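Local atomic coordinates of oxidoreductase (Thermotoga maritima, PDB entry 1ZH8), a protein that probably catalyses NADP-dependent oxidation or reduction of an alcohol or carbonyl substrate, as a member of the GFO/IDH/MocA oxidoreductase family. Residues I28-L33 and E59-M64. Residues are numbered along the deposited sequence; the frame is centred on the assembly and turned at random.
With NAP (NADP nicotinamide-adenine-dinucleotide phosphate), chain D.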
loop_
_atom_site.group_PDB
_atom_site.type_symbol
_atom_site.label_atom_id
_atom_site.label_comp_id
_atom_site.label_asym_id
_atom_site.label_seq_id
_atom_site.Cartn_x
_atom_site.Cartn_y
_atom_site.Cartn_z
ATOM N N ILE A 28 -2.755 25.004 21.979
ATOM C CA ILE A 28 -2.212 23.729 22.383
ATOM C C ILE A 28 -0.705 23.635 22.117
ATOM O O ILE A 28 0.082 23.396 23.051
ATOM C CB ILE A 28 -3.001 22.561 21.768
ATOM C CG1 ILE A 28 -4.440 22.599 22.274
ATOM C CG2 ILE A 28 -2.370 21.221 22.146
ATOM C CD1 ILE A 28 -5.391 21.681 21.489
ATOM N N ALA A 29 -0.296 23.856 20.869
ATOM C CA ALA A 29 1.119 23.753 20.526
ATOM C C ALA A 29 1.985 24.681 21.376
ATOM O O ALA A 29 3.026 24.258 21.910
ATOM C CB ALA A 29 1.335 24.011 19.072
ATOM N N ALA A 30 1.559 25.934 21.528
ATOM C CA ALA A 30 2.358 26.879 22.294
ATOM C C ALA A 30 2.555 26.410 23.749
ATOM O O ALA A 30 3.669 26.434 24.258
ATOM C CB ALA A 30 1.739 28.267 22.245
ATOM N N ARG A 31 1.477 25.987 24.404
ATOM C CA ARG A 31 1.517 25.602 25.797
ATOM C C ARG A 31 2.251 24.288 25.980
ATOM O O ARG A 31 3.052 24.138 26.901
ATOM C CB ARG A 31 0.094 25.410 26.343
ATOM C CG ARG A 31 -0.696 26.671 26.705
ATOM C CD ARG A 31 -1.925 26.304 27.559
ATOM N NE ARG A 31 -2.942 25.690 26.717
ATOM C CZ ARG A 31 -3.272 24.398 26.706
ATOM N NH1 ARG A 31 -2.698 23.522 27.533
ATOM N NH2 ARG A 31 -4.197 23.985 25.852
ATOM N N GLU A 32 1.972 23.325 25.105
ATOM C CA GLU A 32 2.238 21.934 25.437
ATOM C C GLU A 32 3.482 21.416 24.743
ATOM O O GLU A 32 4.129 20.480 25.228
ATOM C CB GLU A 32 1.011 21.057 25.130
ATOM C CG GLU A 32 -0.109 21.194 26.182
ATOM C CD GLU A 32 -1.312 20.269 25.951
ATOM O OE1 GLU A 32 -1.220 19.345 25.107
ATOM O OE2 GLU A 32 -2.352 20.471 26.626
ATOM N N LEU A 33 3.820 22.046 23.622
ATOM C CA LEU A 33 4.886 21.562 22.766
ATOM C C LEU A 33 6.035 22.582 22.724
ATOM O O LEU A 33 7.190 22.223 22.932
ATOM C CB LEU A 33 4.324 21.240 21.368
ATOM C CG LEU A 33 3.203 20.178 21.306
ATOM C CD1 LEU A 33 2.727 19.974 19.889
ATOM C CD2 LEU A 33 3.650 18.819 21.890
ATOM N N GLU A 59 -2.910 35.774 28.788
ATOM C CA GLU A 59 -2.545 36.066 30.172
ATOM C C GLU A 59 -2.167 34.798 30.959
ATOM O O GLU A 59 -1.193 34.809 31.721
ATOM C CB GLU A 59 -3.657 36.834 30.876
ATOM C CG GLU A 59 -3.844 38.272 30.375
ATOM C CD GLU A 59 -5.080 38.947 30.964
ATOM O OE1 GLU A 59 -6.029 38.228 31.379
ATOM O OE2 GLU A 59 -5.106 40.195 31.010
ATOM N N GLU A 60 -2.929 33.715 30.765
ATOM C CA GLU A 60 -2.619 32.411 31.371
ATOM C C GLU A 60 -1.261 31.935 30.872
ATOM O O GLU A 60 -0.433 31.473 31.644
ATOM C CB GLU A 60 -3.678 31.352 31.018
ATOM C CG GLU A 60 -5.031 31.461 31.727
ATOM C CD GLU A 60 -6.191 30.749 30.965
ATOM O OE1 GLU A 60 -5.943 29.844 30.115
ATOM O OE2 GLU A 60 -7.370 31.108 31.220
ATOM N N PHE A 61 -1.043 32.049 29.566
ATOM C CA PHE A 61 0.251 31.730 28.984
ATOM C C PHE A 61 1.375 32.593 29.571
ATOM O O PHE A 61 2.428 32.057 29.935
ATOM C CB PHE A 61 0.212 31.855 27.463
ATOM C CG PHE A 61 1.440 31.320 26.780
ATOM C CD1 PHE A 61 1.545 29.976 26.469
ATOM C CD2 PHE A 61 2.499 32.164 26.461
ATOM C CE1 PHE A 61 2.683 29.482 25.837
ATOM C CE2 PHE A 61 3.635 31.672 25.834
ATOM C CZ PHE A 61 3.730 30.337 25.525
ATOM N N ALA A 62 1.163 33.912 29.663
ATOM C CA ALA A 62 2.141 34.793 30.316
ATOM C C ALA A 62 2.593 34.274 31.697
ATOM O O ALA A 62 3.782 34.332 32.015
ATOM C CB ALA A 62 1.623 36.223 30.421
ATOM N N LYS A 63 1.662 33.762 32.501
ATOM C CA LYS A 63 2.003 33.294 33.854
ATOM C C LYS A 63 2.885 32.050 33.828
ATOM O O LYS A 63 3.826 31.943 34.619
ATOM C CB LYS A 63 0.760 33.056 34.731
ATOM C CG LYS A 63 0.171 34.329 35.323
ATOM C CD LYS A 63 -0.726 34.029 36.519
HETATM N N MSE A 64 2.582 31.115 32.926
HETATM C CA MSE A 64 3.428 29.945 32.731
HETATM C C MSE A 64 4.874 30.347 32.373
HETATM O O MSE A 64 5.819 29.689 32.794
HETATM C CB MSE A 64 2.828 29.015 31.668
HETATM C CG MSE A 64 1.416 28.476 31.995
HETATM SE SE MSE A 64 0.524 27.462 30.497
HETATM C CE MSE A 64 1.111 25.569 30.978
HETATM P PA NAP D . -5.018 25.868 18.651
HETATM O O1A NAP D . -5.044 25.227 19.992
HETATM O O2A NAP D . -6.353 26.211 18.137
HETATM O O5B NAP D . -4.028 27.127 18.719
HETATM C C5B NAP D . -4.253 28.254 17.904
HETATM C C4B NAP D . -4.078 29.492 18.763
HETATM O O4B NAP D . -4.071 30.657 17.948
HETATM C C3B NAP D . -5.224 29.666 19.753
HETATM O O3B NAP D . -4.637 30.201 20.903
HETATM C C2B NAP D . -6.080 30.702 19.044
HETATM O O2B NAP D . -7.089 31.469 19.692
HETATM C C1B NAP D . -4.996 31.594 18.479
HETATM N N9A NAP D . -5.524 32.468 17.435
HETATM C C8A NAP D . -6.544 32.210 16.546
HETATM N N7A NAP D . -6.687 33.290 15.747
HETATM C C5A NAP D . -5.777 34.228 16.122
HETATM C C6A NAP D . -5.482 35.506 15.664
HETATM N N6A NAP D . -6.172 36.043 14.672
HETATM N N1A NAP D . -4.470 36.226 16.241
HETATM C C2A NAP D . -3.761 35.686 17.287
HETATM N N3A NAP D . -4.050 34.429 17.752
HETATM C C4A NAP D . -5.039 33.715 17.177
HETATM O O3 NAP D . -4.333 24.862 17.615
HETATM P PN NAP D . -2.865 24.234 17.800
HETATM O O1N NAP D . -2.047 24.876 18.878
HETATM O O2N NAP D . -3.168 22.810 17.764
HETATM O O5D NAP D . -2.113 24.579 16.417
HETATM C C5D NAP D . -1.490 25.821 16.137
HETATM C C4D NAP D . -0.385 25.596 15.108
HETATM O O4D NAP D . 0.522 24.625 15.616
HETATM C C3D NAP D . -0.951 25.027 13.803
HETATM O O3D NAP D . -0.324 25.614 12.687
HETATM C C2D NAP D . -0.623 23.555 13.844
HETATM O O2D NAP D . -0.433 23.001 12.558
HETATM C C1D NAP D . 0.641 23.548 14.692
HETATM N N1N NAP D . 0.801 22.268 15.376
HETATM C C2N NAP D . 1.939 21.552 15.141
HETATM C C3N NAP D . 2.145 20.314 15.758
HETATM C C7N NAP D . 3.488 19.632 15.678
HETATM O O7N NAP D . 3.592 18.375 16.302
HETATM N N7N NAP D . 4.535 20.201 15.050
HETATM C C4N NAP D . 1.167 19.818 16.632
HETATM C C5N NAP D . 0.008 20.564 16.880
HETATM C C6N NAP D . -0.166 21.796 16.241
HETATM P P2B NAP D . -7.395 31.786 21.240
HETATM O O1X NAP D . -6.583 32.964 21.736
HETATM O O2X NAP D . -7.078 30.596 22.117
HETATM O O3X NAP D . -8.873 32.109 21.262
#
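In the dinucleotide-binding Rossmann fold, A30 and R31, on the helix whose first turn holds the NADP pyrophosphate, meet F61 and M64 of the next helix. A30 fits the alanine of a GxGxxA-type fingerprint. F61 spans the gap: with CG anti to its backbone N (chi1 -170°), the ring points its CE1 edge at A30 O, which lies in the ring plane 3.6 Å from CE1, while A30 CB packs against CE1 from off the plane. The R31 chain runs past the other end of this edge, CG 4.0 Å from F61 CD1, while its CD rests 4.0 Å from the selenium of M64, a selenomethionine. A bend at chi3 turns the guanidinium back to its own helix, where NH1 forms a salt bridge on the anti side of E32 OE2 (3.2 Å), bent at 143°. Were R31 an alanine, the CD1 end of the F61 edge and the M64 selenium would probably lose aliphatic cover, and E32 OE2 this charged partner. Just before A30, the I28 and A29 amides donate hydrogen bonds to NAP O1A and O1N. Helices 28-39 and 55-65 follow adjacent parallel strands 19-24 and 45-51, and the segments run 19° apart, axes 11.1 Å away at closest approach.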